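Local coordinates for protein putative oxidoreductase yhhX (Escherichia coli K-12, PDB 3F4L) that is a putative oxidoreductase of the Gfo/Idh/MocA family, thought to use a nicotinamide dinucleotide and possibly to act as an NADP+-dependent scyllo-inositol dehydrogenase, at residues 136-141 against 185-190; 99-104 against 328-333; 19-24 against 255-260. One frame throughout, in Å; residues are numbered along the deposited sequence.

Contact 1: 136-141 against 185-190; sequences KAIESG and SLFGRP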
loop_
_atom_site.group_PDB
_atom_site.type_symbol
_atom_site.label_atom_id
_atom_site.label_comp_id
_atom_site.label_asym_id
_atom_site.label_seq_id
_atom_site.Cartn_x
_atom_site.Cartn_y
_atom_site.Cartn_z
ATOM N N LYS A 136 11.720 -5.472 -16.834
ATOM C CA LYS A 136 11.707 -5.141 -18.250
ATOM C C LYS A 136 10.822 -3.916 -18.468
ATOM O O LYS A 136 11.208 -2.983 -19.178
ATOM C CB LYS A 136 11.195 -6.331 -19.071
ATOM C CG LYS A 136 11.158 -6.081 -20.581
ATOM C CD LYS A 136 10.636 -7.305 -21.318
ATOM C CE LYS A 136 10.302 -6.993 -22.778
ATOM N NZ LYS A 136 9.120 -6.071 -22.894
ATOM N N ALA A 137 9.642 -3.919 -17.851
ATOM C CA ALA A 137 8.726 -2.791 -17.975
ATOM C C ALA A 137 9.408 -1.517 -17.475
ATOM O O ALA A 137 9.396 -0.490 -18.156
ATOM C CB ALA A 137 7.444 -3.047 -17.177
ATOM N N ILE A 138 10.003 -1.578 -16.288
ATOM C CA ILE A 138 10.686 -0.408 -15.747
ATOM C C ILE A 138 11.791 0.072 -16.696
ATOM O O ILE A 138 11.876 1.265 -17.010
ATOM C CB ILE A 138 11.288 -0.707 -14.350
ATOM C CG1 ILE A 138 10.158 -0.849 -13.331
ATOM C CG2 ILE A 138 12.235 0.410 -13.925
ATOM C CD1 ILE A 138 10.614 -1.342 -11.967
ATOM N N GLU A 139 12.609 -0.860 -17.178
ATOM C CA GLU A 139 13.709 -0.513 -18.065
ATOM C C GLU A 139 13.291 -0.156 -19.491
ATOM O O GLU A 139 14.126 0.287 -20.272
ATOM C CB GLU A 139 14.745 -1.650 -18.098
ATOM C CG GLU A 139 15.291 -2.042 -16.722
ATOM C CD GLU A 139 16.412 -3.074 -16.791
ATOM O OE1 GLU A 139 16.450 -3.862 -17.761
ATOM O OE2 GLU A 139 17.250 -3.112 -15.867
ATOM N N SER A 140 12.015 -0.325 -19.838
ATOM C CA SER A 140 11.568 -0.005 -21.200
ATOM C C SER A 140 11.481 1.497 -21.464
ATOM O O SER A 140 11.602 1.938 -22.609
ATOM C CB SER A 140 10.200 -0.627 -21.491
ATOM O OG SER A 140 9.174 0.077 -20.814
ATOM N N GLY A 141 11.279 2.278 -20.406
ATOM C CA GLY A 141 11.157 3.719 -20.560
ATOM C C GLY A 141 9.733 4.154 -20.876
ATOM O O GLY A 141 9.415 5.349 -20.859
ATOM N N SER A 185 18.162 -4.368 -5.929
ATOM C CA SER A 185 18.871 -4.627 -7.179
ATOM C C SER A 185 18.443 -3.638 -8.272
ATOM O O SER A 185 19.188 -3.399 -9.213
ATOM C CB SER A 185 18.611 -6.056 -7.668
ATOM O OG SER A 185 17.329 -6.152 -8.279
ATOM N N LEU A 186 17.248 -3.065 -8.152
ATOM C CA LEU A 186 16.750 -2.111 -9.153
ATOM C C LEU A 186 17.111 -0.666 -8.856
ATOM O O LEU A 186 17.471 0.094 -9.757
ATOM C CB LEU A 186 15.216 -2.149 -9.245
ATOM C CG LEU A 186 14.481 -3.435 -9.611
ATOM C CD1 LEU A 186 12.967 -3.211 -9.531
ATOM C CD2 LEU A 186 14.892 -3.860 -11.003
ATOM N N PHE A 187 16.994 -0.293 -7.586
ATOM C CA PHE A 187 17.210 1.084 -7.179
ATOM C C PHE A 187 18.373 1.376 -6.247
ATOM O O PHE A 187 18.735 2.525 -6.070
ATOM C CB PHE A 187 15.909 1.613 -6.570
ATOM C CG PHE A 187 14.698 1.402 -7.453
ATOM C CD1 PHE A 187 14.636 1.969 -8.719
ATOM C CD2 PHE A 187 13.629 0.631 -7.018
ATOM C CE1 PHE A 187 13.530 1.776 -9.537
ATOM C CE2 PHE A 187 12.514 0.430 -7.828
ATOM C CZ PHE A 187 12.462 1.002 -9.090
ATOM N N GLY A 188 18.954 0.347 -5.643
ATOM C CA GLY A 188 20.084 0.584 -4.765
ATOM C C GLY A 188 19.757 0.813 -3.301
ATOM O O GLY A 188 18.853 0.190 -2.745
ATOM N N ARG A 189 20.516 1.718 -2.690
ATOM C CA ARG A 189 20.395 2.073 -1.276
ATOM C C ARG A 189 19.395 3.216 -1.066
ATOM O O ARG A 189 19.590 4.327 -1.564
ATOM C CB ARG A 189 21.772 2.505 -0.766
ATOM C CG ARG A 189 22.263 1.870 0.526
ATOM C CD ARG A 189 23.741 2.257 0.768
ATOM N NE ARG A 189 24.478 1.270 1.567
ATOM C CZ ARG A 189 25.781 1.345 1.855
ATOM N NH1 ARG A 189 26.511 2.365 1.416
ATOM N NH2 ARG A 189 26.362 0.393 2.578
ATOM N N PRO A 190 18.318 2.968 -0.310
ATOM C CA PRO A 190 17.316 4.014 -0.068
ATOM C C PRO A 190 17.781 5.072 0.929
ATOM O O PRO A 190 18.711 4.837 1.712
ATOM C CB PRO A 190 16.128 3.226 0.473
ATOM C CG PRO A 190 16.795 2.167 1.281
ATOM C CD PRO A 190 17.939 1.713 0.366
#

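Contact 2: 99-104 against 328-333; sequences TPTLAQ and ILERGF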
loop_
_atom_site.group_PDB
_atom_site.type_symbol
_atom_site.label_atom_id
_atom_site.label_comp_id
_atom_site.label_asym_id
_atom_site.label_seq_id
_atom_site.Cartn_x
_atom_site.Cartn_y
_atom_site.Cartn_z
ATOM N N THR A 99 24.445 -13.873 6.850
ATOM C CA THR A 99 25.098 -13.918 8.156
ATOM C C THR A 99 24.081 -13.445 9.170
ATOM O O THR A 99 23.071 -12.837 8.805
ATOM C CB THR A 99 26.329 -12.979 8.246
ATOM O OG1 THR A 99 25.969 -11.664 7.800
ATOM C CG2 THR A 99 27.476 -13.516 7.405
ATOM N N PRO A 100 24.319 -13.730 10.457
ATOM C CA PRO A 100 23.359 -13.285 11.467
ATOM C C PRO A 100 23.381 -11.771 11.623
ATOM O O PRO A 100 22.367 -11.164 11.982
ATOM C CB PRO A 100 23.837 -13.990 12.741
ATOM C CG PRO A 100 24.533 -15.225 12.216
ATOM C CD PRO A 100 25.301 -14.660 11.043
ATOM N N THR A 101 24.533 -11.166 11.344
ATOM C CA THR A 101 24.688 -9.724 11.503
ATOM C C THR A 101 25.445 -8.995 10.400
ATOM O O THR A 101 26.148 -9.601 9.586
ATOM C CB THR A 101 25.400 -9.400 12.825
ATOM O OG1 THR A 101 26.799 -9.693 12.698
ATOM C CG2 THR A 101 24.824 -10.236 13.947
ATOM N N LEU A 102 25.314 -7.672 10.413
ATOM C CA LEU A 102 25.959 -6.799 9.441
ATOM C C LEU A 102 27.484 -6.871 9.566
ATOM O O LEU A 102 28.200 -6.959 8.564
ATOM C CB LEU A 102 25.461 -5.368 9.661
ATOM C CG LEU A 102 25.801 -4.252 8.672
ATOM C CD1 LEU A 102 25.351 -4.635 7.271
ATOM C CD2 LEU A 102 25.114 -2.960 9.125
ATOM N N ALA A 103 27.981 -6.841 10.799
ATOM C CA ALA A 103 29.420 -6.914 11.037
ATOM C C ALA A 103 30.013 -8.217 10.476
ATOM O O ALA A 103 31.039 -8.193 9.796
ATOM C CB ALA A 103 29.708 -6.798 12.539
ATOM N N GLN A 104 29.375 -9.351 10.756
ATOM C CA GLN A 104 29.875 -10.625 10.242
ATOM C C GLN A 104 29.898 -10.624 8.719
ATOM O O GLN A 104 30.815 -11.172 8.106
ATOM C CB GLN A 104 29.018 -11.791 10.737
ATOM C CG GLN A 104 29.290 -12.182 12.168
ATOM C CD GLN A 104 28.357 -13.263 12.658
ATOM O OE1 GLN A 104 27.172 -13.019 12.896
ATOM N NE2 GLN A 104 28.880 -14.472 12.803
ATOM N N ILE A 328 18.856 -2.903 6.703
ATOM C CA ILE A 328 17.431 -2.585 6.708
ATOM C C ILE A 328 16.662 -3.579 7.584
ATOM O O ILE A 328 15.821 -3.187 8.386
ATOM C CB ILE A 328 16.851 -2.578 5.264
ATOM C CG1 ILE A 328 17.434 -1.380 4.486
ATOM C CG2 ILE A 328 15.325 -2.470 5.314
ATOM C CD1 ILE A 328 17.062 -1.321 2.991
ATOM N N LEU A 329 16.961 -4.867 7.444
ATOM C CA LEU A 329 16.289 -5.874 8.252
ATOM C C LEU A 329 16.538 -5.642 9.749
ATOM O O LEU A 329 15.598 -5.647 10.553
ATOM C CB LEU A 329 16.765 -7.278 7.847
ATOM C CG LEU A 329 16.257 -7.773 6.488
ATOM C CD1 LEU A 329 16.904 -9.101 6.127
ATOM C CD2 LEU A 329 14.732 -7.916 6.552
ATOM N N GLU A 330 17.796 -5.419 10.116
ATOM C CA GLU A 330 18.155 -5.195 11.516
ATOM C C GLU A 330 17.472 -3.980 12.114
ATOM O O GLU A 330 16.896 -4.051 13.195
ATOM C CB GLU A 330 19.672 -5.015 11.677
ATOM C CG GLU A 330 20.521 -6.198 11.242
ATOM C CD GLU A 330 21.971 -6.068 11.692
ATOM O OE1 GLU A 330 22.571 -4.987 11.484
ATOM O OE2 GLU A 330 22.512 -7.051 12.252
ATOM N N ARG A 331 17.543 -2.857 11.408
ATOM C CA ARG A 331 16.954 -1.623 11.899
ATOM C C ARG A 331 15.428 -1.647 11.968
ATOM O O ARG A 331 14.813 -0.722 12.495
ATOM C CB ARG A 331 17.443 -0.440 11.059
ATOM C CG ARG A 331 18.966 -0.248 11.139
ATOM C CD ARG A 331 19.384 1.142 10.674
ATOM N NE ARG A 331 18.796 2.169 11.524
ATOM C CZ ARG A 331 18.898 3.476 11.306
ATOM N NH1 ARG A 331 19.571 3.925 10.254
ATOM N NH2 ARG A 331 18.327 4.334 12.145
ATOM N N GLY A 332 14.820 -2.708 11.454
ATOM C CA GLY A 332 13.376 -2.806 11.514
ATOM C C GLY A 332 12.962 -3.111 12.945
ATOM O O GLY A 332 11.828 -2.856 13.346
ATOM N N PHE A 333 13.896 -3.654 13.718
ATOM C CA PHE A 333 13.635 -4.002 15.110
ATOM C C PHE A 333 14.400 -3.074 16.059
ATOM O O PHE A 333 14.563 -3.360 17.245
ATOM C CB PHE A 333 14.009 -5.474 15.342
ATOM C CG PHE A 333 13.193 -6.428 14.516
ATOM C CD1 PHE A 333 11.887 -6.742 14.876
ATOM C CD2 PHE A 333 13.700 -6.948 13.331
ATOM C CE1 PHE A 333 11.100 -7.554 14.066
ATOM C CE2 PHE A 333 12.916 -7.760 12.516
ATOM C CZ PHE A 333 11.613 -8.062 12.885
#

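Contact 3: 19-24 against 255-260; sequences LPYVLN and TSLKAN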
loop_
_atom_site.group_PDB
_atom_site.type_symbol
_atom_site.label_atom_id
_atom_site.label_comp_id
_atom_site.label_asym_id
_atom_site.label_seq_id
_atom_site.Cartn_x
_atom_site.Cartn_y
_atom_site.Cartn_z
ATOM N N LEU A 19 20.127 -28.398 -6.612
ATOM C CA LEU A 19 20.418 -29.552 -7.451
ATOM C C LEU A 19 19.635 -29.674 -8.755
ATOM O O LEU A 19 20.216 -29.993 -9.796
ATOM C CB LEU A 19 20.302 -30.835 -6.610
ATOM C CG LEU A 19 21.617 -31.410 -6.039
ATOM C CD1 LEU A 19 22.660 -30.313 -5.854
ATOM C CD2 LEU A 19 21.357 -32.130 -4.732
ATOM N N PRO A 20 18.317 -29.408 -8.730
ATOM C CA PRO A 20 17.564 -29.526 -9.985
ATOM C C PRO A 20 18.169 -28.671 -11.099
ATOM O O PRO A 20 18.158 -29.050 -12.272
ATOM C CB PRO A 20 16.160 -29.050 -9.596
ATOM C CG PRO A 20 16.057 -29.447 -8.145
ATOM C CD PRO A 20 17.429 -29.044 -7.609
ATOM N N TYR A 21 18.707 -27.521 -10.715
ATOM C CA TYR A 21 19.300 -26.580 -11.657
ATOM C C TYR A 21 20.759 -26.887 -11.988
ATOM O O TYR A 21 21.189 -26.767 -13.140
ATOM C CB TYR A 21 19.182 -25.162 -11.084
ATOM C CG TYR A 21 17.753 -24.702 -10.944
ATOM C CD1 TYR A 21 17.041 -24.220 -12.051
ATOM C CD2 TYR A 21 17.090 -24.797 -9.725
ATOM C CE1 TYR A 21 15.719 -23.849 -11.944
ATOM C CE2 TYR A 21 15.753 -24.429 -9.604
ATOM C CZ TYR A 21 15.076 -23.957 -10.716
ATOM O OH TYR A 21 13.763 -23.595 -10.591
ATOM N N VAL A 22 21.521 -27.275 -10.971
ATOM C CA VAL A 22 22.924 -27.591 -11.152
ATOM C C VAL A 22 23.111 -28.875 -11.949
ATOM O O VAL A 22 24.006 -28.959 -12.797
ATOM C CB VAL A 22 23.628 -27.712 -9.785
ATOM C CG1 VAL A 22 25.076 -28.204 -9.971
ATOM C CG2 VAL A 22 23.619 -26.351 -9.101
ATOM N N LEU A 23 22.264 -29.871 -11.692
ATOM C CA LEU A 23 22.367 -31.139 -12.408
ATOM C C LEU A 23 21.902 -31.002 -13.862
ATOM O O LEU A 23 22.048 -31.929 -14.655
ATOM C CB LEU A 23 21.561 -32.228 -11.685
ATOM C CG LEU A 23 21.967 -32.455 -10.224
ATOM C CD1 LEU A 23 21.016 -33.466 -9.561
ATOM C CD2 LEU A 23 23.413 -32.950 -10.165
ATOM N N ASN A 24 21.340 -29.847 -14.210
ATOM C CA ASN A 24 20.898 -29.612 -15.585
ATOM C C ASN A 24 22.011 -28.866 -16.343
ATOM O O ASN A 24 21.859 -28.530 -17.526
ATOM C CB ASN A 24 19.624 -28.765 -15.598
ATOM C CG ASN A 24 18.585 -29.280 -16.587
ATOM O OD1 ASN A 24 18.895 -29.593 -17.743
ATOM N ND2 ASN A 24 17.338 -29.356 -16.137
ATOM N N THR A 255 6.197 -23.876 -7.956
ATOM C CA THR A 255 5.001 -24.695 -8.119
ATOM C C THR A 255 5.367 -25.969 -8.886
ATOM O O THR A 255 4.961 -27.063 -8.508
ATOM C CB THR A 255 3.885 -23.917 -8.872
ATOM O OG1 THR A 255 3.475 -22.793 -8.080
ATOM C CG2 THR A 255 2.677 -24.809 -9.131
ATOM N N SER A 256 6.151 -25.834 -9.948
ATOM C CA SER A 256 6.543 -27.013 -10.713
ATOM C C SER A 256 7.419 -27.952 -9.883
ATOM O O SER A 256 7.199 -29.173 -9.872
ATOM C CB SER A 256 7.296 -26.611 -11.975
ATOM O OG SER A 256 6.469 -25.846 -12.827
ATOM N N LEU A 257 8.417 -27.384 -9.205
ATOM C CA LEU A 257 9.324 -28.172 -8.385
ATOM C C LEU A 257 8.554 -29.004 -7.364
ATOM O O LEU A 257 8.831 -30.191 -7.195
ATOM C CB LEU A 257 10.342 -27.263 -7.676
ATOM C CG LEU A 257 11.372 -26.578 -8.581
ATOM C CD1 LEU A 257 12.269 -25.646 -7.766
ATOM C CD2 LEU A 257 12.211 -27.637 -9.290
ATOM N N LYS A 258 7.579 -28.389 -6.698
ATOM C CA LYS A 258 6.769 -29.098 -5.708
ATOM C C LYS A 258 5.920 -30.191 -6.347
ATOM O O LYS A 258 5.608 -31.192 -5.705
ATOM C CB LYS A 258 5.850 -28.125 -4.962
ATOM C CG LYS A 258 6.508 -27.422 -3.800
ATOM C CD LYS A 258 5.500 -26.604 -3.012
ATOM C CE LYS A 258 6.055 -26.255 -1.643
ATOM N NZ LYS A 258 6.331 -27.488 -0.835
ATOM N N ALA A 259 5.548 -29.988 -7.606
ATOM C CA ALA A 259 4.731 -30.948 -8.341
ATOM C C ALA A 259 5.595 -32.034 -8.971
ATOM O O ALA A 259 5.111 -32.861 -9.744
ATOM C CB ALA A 259 3.929 -30.231 -9.419
ATOM N N ASN A 260 6.879 -32.014 -8.639
ATOM C CA ASN A 260 7.837 -32.995 -9.134
ATOM C C ASN A 260 8.157 -32.869 -10.621
ATOM O O ASN A 260 8.375 -33.867 -11.307
ATOM C CB ASN A 260 7.349 -34.416 -8.806
ATOM C CG ASN A 260 8.442 -35.459 -8.960
ATOM O OD1 ASN A 260 9.593 -35.227 -8.588
ATOM N ND2 ASN A 260 8.081 -36.625 -9.496
#

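Contact 1: 136-141 against 185-190
Ile138 reaches out from the last turns of helix 129-140 and sets its CD1 methyl against two residues at the end of helix 171-187. That one methyl does the touching: Ile138 CD1 lies 3.9 Å from Leu186 CD1 and 4.1 Å from Phe187 CZ. The isoleucine gets there because CG1 stands anti to its own carbonyl carbon and CD1 then continues the chain outward (chi2 172°), so the long branch points into the gap and meets Leu186 partway, the nearest CA atoms, those of Ile138 and Leu186, being 9.1 Å apart. Leu186 meets it at a slant. Phe187 comes from the opposite direction, its CZ leading, and the methyl approaches the ring obliquely. The two residues of 185-190 are also packed on each other, with Leu186 CB 3.8 Å above the plane of the Phe187 ring and over its centre. Leu186 further touches Phe131 and Lys135, so helix 129-140 is met along more than one turn. Both helices stop here at a glycine of positive phi, Gly141 and Gly188. This is apolar packing between two helix C-termini near the surface, within the C-terminal alpha/beta domain of this Gfo/Idh/MocA family member.

Contact 2: 99-104 against 328-333
Glu330 points its carboxylate from helix 319-331 at the first turn of helix 102-115, where it meets the backbone of Thr101 and Leu102. The glutamate leaves its helix with CG anti to the carbonyl carbon and runs extended beyond it (chi2 -168°), which carries the charged end more than halfway across the 7.9 Å between Thr101 CA and Glu330 CA. Its two oxygens do different work. Glu330 OE2 takes a weak hydrogen bond from Leu102 N, long at 3.4 Å and bent to 149° at the hydrogen, and also sits 3.5 Å from Thr101 CA. Glu330 OE1 lies instead against the leucine side chain, 3.4 Å from Leu102 CB. The Leu102 and Glu330 side chains pass each other at an angle, and the leucine goes on to pack against Leu323, Leu326 and Glu327 of the same helix as the glutamate. Thr101 is the N-cap: Gln104 N gives its OG1 a nearly straight bond of 3.2 Å. Thr99 OG1 donates to Thr101 O, tying down the residues that lead into the turn. A carboxylate at a helix N-terminus probably gains from the helix dipole as well as from the bond itself. The arrangement is a threonine-capped helix start with an acidic side chain facing it, joining the Rossmann domain to the C-terminal domain.

Contact 3: 19-24 against 255-260
Pro20 sits inside helix 12-22, and its ring is one of the two surfaces that receive Leu257. It has no N-H to give, and the helix is kinked at this point, the nitrogens of Pro20 and Tyr21 both lacking a bond to the preceding turn; regular bonding is back by Leu23 N, which donates to Leu19 O. Leu257, on helix 253-258, points toward this bend and divides its two methyls between neighbouring residues. Leu257 CD2 goes to the proline, 4.2 Å from Pro20 CB. Leu257 CD1 goes to the tyrosine, 3.8 Å from Tyr21 OH and 4.1 Å from Tyr21 CE2, approaching the ring obliquely near its phenol end. With CG anti to the carbonyl carbon (chi1 -68°) the leucine's fork is swung toward helix 12-22, one methyl for each partner. Tyr21 lies across the leucine at a slant rather than stacking on it, and the far end of its ring comes much nearer to 255-260 than its CB does. Its hydroxyl also has a weak hydrogen bond with Gln253 OE1, which ties the phenol to the same short helix that supplies the leucine. Arg16 and Tyr17, one turn back on helix 12-22, touch Leu257 too, while Pro263 packs on Pro20. Just past the contact helix 253-258 closes in a Schellman motif, Asn260 being the C-prime residue of positive phi and Asn260 N bonding to Leu257 O at 3.0 Å. The contact is a buried apolar junction between domains: it sets a short helix of the C-terminal domain against the helix that follows the first strand, 3-8, of the Rossmann fold.

How the contacts relate
Contact 3 is the buried one of the three; contacts 1 and 2 lie nearer the surface. Contacts 2 and 3 both bridge the Rossmann and C-terminal domains, on opposite sides of the chain's centre, and their segments alternate along the sequence, with centres about 31 Å apart. Contact 1 stays within the C-terminal domain and is nested inside the chain loops that both of the others close. Chemistry follows place: contacts 1 and 3 are apolar, whereas contact 2 sets a carboxylate against a helix start. Contacts 1 and 2 meet directly, Pro190 CG lying 3.9 Å from Ile328 CD1; contact 3 touches neither.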